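Local coordinates for protein carboxylesterase (Est-2) (PDB 5FRD) that probably hydrolyses carboxylic esters as a thermophilic alpha/beta-hydrolase esterase, and binds a coenzyme A molecule near its active site, at residues 36-44 with 229-239. Residues are numbered along the deposited sequence; the frame is centred on the assembly and turned at random. Where two conformers were deposited one is given.
Sequences QWVNQLTAI and MVMLEKHVEFN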
loop_
_atom_site.group_PDB
_atom_site.type_symbol
_atom_site.label_atom_id
_atom_site.label_comp_id
_atom_site.label_asym_id
_atom_site.label_seq_id
_atom_site.Cartn_x
_atom_site.Cartn_y
_atom_site.Cartn_z
ATOM N N GLN A 36 2.787 -7.592 5.426
ATOM C CA GLN A 36 1.815 -7.695 4.351
ATOM C C GLN A 36 2.416 -8.125 3.035
ATOM O O GLN A 36 1.740 -8.703 2.174
ATOM C CB GLN A 36 1.231 -6.298 4.137
ATOM C CG GLN A 36 0.011 -6.286 3.276
ATOM C CD GLN A 36 -0.434 -4.914 3.099
ATOM O OE1 GLN A 36 -0.689 -4.172 4.052
ATOM N NE2 GLN A 36 -0.512 -4.555 1.868
ATOM N N TRP A 37 3.701 -7.784 2.853
ATOM C CA TRP A 37 4.381 -7.974 1.606
ATOM C C TRP A 37 5.330 -9.159 1.573
ATOM O O TRP A 37 6.103 -9.297 0.607
ATOM C CB TRP A 37 5.175 -6.721 1.259
ATOM C CG TRP A 37 4.311 -5.491 1.158
ATOM C CD1 TRP A 37 4.242 -4.466 2.050
ATOM C CD2 TRP A 37 3.408 -5.161 0.111
ATOM N NE1 TRP A 37 3.394 -3.516 1.614
ATOM C CE2 TRP A 37 2.861 -3.902 0.412
ATOM C CE3 TRP A 37 3.028 -5.799 -1.090
ATOM C CZ2 TRP A 37 1.951 -3.277 -0.413
ATOM C CZ3 TRP A 37 2.162 -5.160 -1.928
ATOM C CH2 TRP A 37 1.625 -3.915 -1.586
ATOM N N VAL A 38 5.274 -10.048 2.570
ATOM C CA VAL A 38 6.223 -11.177 2.600
ATOM C C VAL A 38 6.284 -11.989 1.304
ATOM O O VAL A 38 7.353 -12.382 0.884
ATOM C CB VAL A 38 6.035 -12.155 3.783
ATOM C CG1 VAL A 38 6.454 -11.483 5.080
ATOM C CG2 VAL A 38 4.635 -12.738 3.844
ATOM N N ASN A 39 5.136 -12.224 0.675
ATOM C CA ASN A 39 5.141 -13.031 -0.555
ATOM C C ASN A 39 5.810 -12.349 -1.733
ATOM O O ASN A 39 6.353 -13.003 -2.630
ATOM C CB ASN A 39 3.719 -13.430 -0.960
ATOM C CG ASN A 39 3.016 -14.224 0.100
ATOM O OD1 ASN A 39 3.394 -15.366 0.382
ATOM N ND2 ASN A 39 2.013 -13.634 0.725
ATOM N N GLN A 40 5.845 -11.009 -1.720
ATOM C CA GLN A 40 6.540 -10.238 -2.725
ATOM C C GLN A 40 8.028 -10.087 -2.390
ATOM O O GLN A 40 8.893 -10.205 -3.256
ATOM C CB GLN A 40 5.911 -8.845 -2.884
ATOM C CG GLN A 40 4.537 -8.858 -3.539
ATOM C CD GLN A 40 3.471 -9.542 -2.704
ATOM O OE1 GLN A 40 3.255 -9.194 -1.554
ATOM N NE2 GLN A 40 2.745 -10.557 -3.311
ATOM N N LEU A 41 8.316 -9.879 -1.111
ATOM C CA LEU A 41 9.694 -9.684 -0.686
ATOM C C LEU A 41 10.538 -10.906 -0.990
ATOM O O LEU A 41 11.674 -10.760 -1.430
ATOM C CB LEU A 41 9.772 -9.336 0.790
ATOM C CG LEU A 41 9.250 -7.947 1.127
ATOM C CD1 LEU A 41 8.935 -7.875 2.601
ATOM C CD2 LEU A 41 10.273 -6.887 0.723
ATOM N N THR A 42 9.974 -12.088 -0.782
ATOM C CA THR A 42 10.707 -13.349 -0.984
ATOM C C THR A 42 10.892 -13.695 -2.450
ATOM O O THR A 42 11.884 -14.344 -2.800
ATOM C CB THR A 42 10.051 -14.523 -0.229
ATOM O OG1 THR A 42 8.698 -14.666 -0.683
ATOM C CG2 THR A 42 10.113 -14.346 1.255
ATOM N N ALA A 43 9.984 -13.265 -3.311
ATOM C CA ALA A 43 10.035 -13.620 -4.726
ATOM C C ALA A 43 10.613 -12.551 -5.610
ATOM O O ALA A 43 11.397 -12.844 -6.493
ATOM C CB ALA A 43 8.637 -14.008 -5.220
ATOM N N ILE A 44 10.217 -11.309 -5.384
ATOM C CA ILE A 44 10.603 -10.173 -6.206
ATOM C C ILE A 44 11.767 -9.428 -5.585
ATOM O O ILE A 44 12.664 -9.000 -6.309
ATOM C CB ILE A 44 9.411 -9.237 -6.379
ATOM C CG1 ILE A 44 8.393 -9.989 -7.262
ATOM C CG2 ILE A 44 9.811 -7.905 -6.986
ATOM C CD1 ILE A 44 7.070 -9.317 -7.377
ATOM N N MET A 229 -7.258 -7.758 -0.484
ATOM C CA MET A 229 -5.957 -8.299 -0.030
ATOM C C MET A 229 -5.256 -9.168 -1.087
ATOM O O MET A 229 -4.669 -10.215 -0.794
ATOM C CB MET A 229 -6.139 -9.075 1.284
ATOM C CG MET A 229 -6.790 -8.294 2.392
ATOM S SD MET A 229 -6.039 -6.691 2.698
ATOM C CE MET A 229 -4.392 -7.164 3.152
ATOM N N VAL A 230 -5.261 -8.671 -2.318
ATOM C CA VAL A 230 -4.810 -9.402 -3.488
ATOM C C VAL A 230 -3.374 -9.933 -3.397
ATOM O O VAL A 230 -3.066 -11.012 -3.870
ATOM C CB VAL A 230 -5.055 -8.559 -4.745
ATOM C CG1 VAL A 230 -4.286 -7.233 -4.714
ATOM C CG2 VAL A 230 -4.710 -9.327 -5.997
ATOM N N MET A 231 -2.471 -9.181 -2.757
ATOM C CA MET A 231 -1.067 -9.608 -2.664
ATOM C C MET A 231 -0.873 -10.802 -1.742
ATOM O O MET A 231 0.130 -11.481 -1.854
ATOM C CB MET A 231 -0.171 -8.436 -2.223
ATOM C CG MET A 231 -0.284 -8.024 -0.760
ATOM S SD MET A 231 -1.866 -7.404 -0.190
ATOM C CE MET A 231 -1.931 -5.994 -1.245
ATOM N N LEU A 232 -1.827 -11.013 -0.826
ATOM C CA LEU A 232 -1.851 -12.170 0.073
ATOM C C LEU A 232 -2.720 -13.283 -0.463
ATOM O O LEU A 232 -2.430 -14.450 -0.224
ATOM C CB LEU A 232 -2.403 -11.756 1.447
ATOM C CG LEU A 232 -1.557 -10.772 2.238
ATOM C CD1 LEU A 232 -2.330 -10.235 3.433
ATOM C CD2 LEU A 232 -0.270 -11.435 2.683
ATOM N N GLU A 233 -3.815 -12.942 -1.126
ATOM C CA GLU A 233 -4.794 -13.970 -1.550
ATOM C C GLU A 233 -4.396 -14.674 -2.831
ATOM O O GLU A 233 -4.732 -15.863 -3.025
ATOM C CB GLU A 233 -6.164 -13.328 -1.781
ATOM C CG GLU A 233 -6.880 -12.715 -0.589
ATOM C CD GLU A 233 -8.174 -12.023 -1.025
ATOM O OE1 GLU A 233 -8.097 -10.868 -1.472
ATOM O OE2 GLU A 233 -9.264 -12.659 -0.926
ATOM N N LYS A 234 -3.762 -13.948 -3.734
ATOM C CA LYS A 234 -3.350 -14.451 -5.033
ATOM C C LYS A 234 -1.924 -13.985 -5.295
ATOM O O LYS A 234 -1.655 -13.313 -6.278
ATOM C CB LYS A 234 -4.285 -13.987 -6.148
ATOM C CG LYS A 234 -5.690 -14.563 -6.054
ATOM C CD LYS A 234 -5.720 -16.035 -6.357
ATOM C CE LYS A 234 -7.165 -16.525 -6.349
ATOM N NZ LYS A 234 -7.230 -17.963 -6.686
ATOM N N HIS A 235 -1.034 -14.380 -4.391
ATOM C CA HIS A 235 0.332 -13.858 -4.490
ATOM C C HIS A 235 1.098 -14.252 -5.720
ATOM O O HIS A 235 1.877 -13.474 -6.236
ATOM C CB HIS A 235 1.150 -14.139 -3.229
ATOM C CG HIS A 235 1.692 -15.534 -3.130
ATOM N ND1 HIS A 235 1.044 -16.510 -2.427
ATOM C CD2 HIS A 235 2.818 -16.100 -3.623
ATOM C CE1 HIS A 235 1.773 -17.614 -2.448
ATOM N NE2 HIS A 235 2.841 -17.397 -3.182
ATOM N N VAL A 236 0.863 -15.466 -6.245
ATOM C CA VAL A 236 1.568 -15.880 -7.415
ATOM C C VAL A 236 1.165 -15.051 -8.642
ATOM O O VAL A 236 1.991 -14.602 -9.414
ATOM C CB VAL A 236 1.382 -17.394 -7.682
ATOM C CG1 VAL A 236 2.044 -17.801 -8.989
ATOM C CG2 VAL A 236 1.901 -18.184 -6.501
ATOM N N GLU A 237 -0.145 -14.797 -8.790
ATOM C CA GLU A 237 -0.671 -13.980 -9.873
ATOM C C GLU A 237 -0.250 -12.524 -9.732
ATOM O O GLU A 237 0.116 -11.883 -10.707
ATOM C CB GLU A 237 -2.187 -14.089 -9.904
ATOM C CG GLU A 237 -2.672 -15.514 -10.229
ATOM C CD GLU A 237 -2.829 -16.469 -9.056
ATOM O OE1 GLU A 237 -2.421 -16.214 -7.912
ATOM O OE2 GLU A 237 -3.346 -17.603 -9.263
ATOM N N PHE A 238 -0.274 -12.044 -8.507
ATOM C CA PHE A 238 0.189 -10.687 -8.235
ATOM C C PHE A 238 1.650 -10.539 -8.613
ATOM O O PHE A 238 2.011 -9.601 -9.326
ATOM C CB PHE A 238 -0.047 -10.350 -6.759
ATOM C CG PHE A 238 0.341 -8.924 -6.393
ATOM C CD1 PHE A 238 1.648 -8.620 -6.100
ATOM C CD2 PHE A 238 -0.608 -7.923 -6.334
ATOM C CE1 PHE A 238 2.031 -7.313 -5.788
ATOM C CE2 PHE A 238 -0.245 -6.630 -6.007
ATOM C CZ PHE A 238 1.069 -6.322 -5.767
ATOM N N ASN A 239 2.471 -11.493 -8.180
ATOM C CA ASN A 239 3.890 -11.426 -8.443
ATOM C C ASN A 239 4.191 -11.507 -9.920
ATOM O O ASN A 239 5.095 -10.856 -10.417
ATOM C CB ASN A 239 4.632 -12.517 -7.722
ATOM C CG ASN A 239 4.725 -12.300 -6.217
ATOM O OD1 ASN A 239 4.281 -11.271 -5.702
ATOM N ND2 ASN A 239 5.258 -13.265 -5.503
HETATM O O HOH W 1 -0.378 -15.143 1.637
#
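Gln40 reaches from helix 38-43 as a knob into a hole formed by Met231, His235, Phe238 and Asn239, joining parts of the alpha/beta-hydrolase fold: the short helix after strand 24-27 and the two helices 230-233 and 235-249 that follow the probable catalytic histidine, His228. Its side chain turns about CB-CG (chi2 66°), which swings the amide inward, and both protons of NE2 are used. Gln40 NE2 donates to the backbone Met231 O at 3.1 Å, on a lone pair in the carbonyl plane. Gln40 NE2 also donates to Asn239 OD1 at 2.9 Å, tilted 27° from the plane of the Asn239 side-chain carbonyl. Two bonds therefore fix the rotation of a buried amide, a task that suits glutamine, with its two N-H groups on a flexible arm. Asn239 also donates: its ND2 bonds Asn39 O at 3.1 Å, from above the carbonyl plane. Asparagine suits this place because its short arm carries both an acceptor for Gln40 and a donor for Asn39.

Beside the amides, Met231, Trp37 and Phe238 pack together. Flexible methionine, folded at chi2 and chi3, can serve both rings: Met231 CG touches Trp37 CZ3 at 3.9 Å, and CB lies over the centre of the Phe238 ring. Met231 SD makes a long Met-aromatic contact, 5.3 Å from the centroid of the Trp37 six-membered ring. Separately, Gln36 NE2 lies against Met231 CE, its OE1 being held by Ser29 and Ser32. Toward solvent, the flat Asn39 amide stacks nearly parallel (12°) on the His235 imidazole, OD1 over the ring centre, while Asn39 ND2 donates to a water that in turn bonds to Leu232 O.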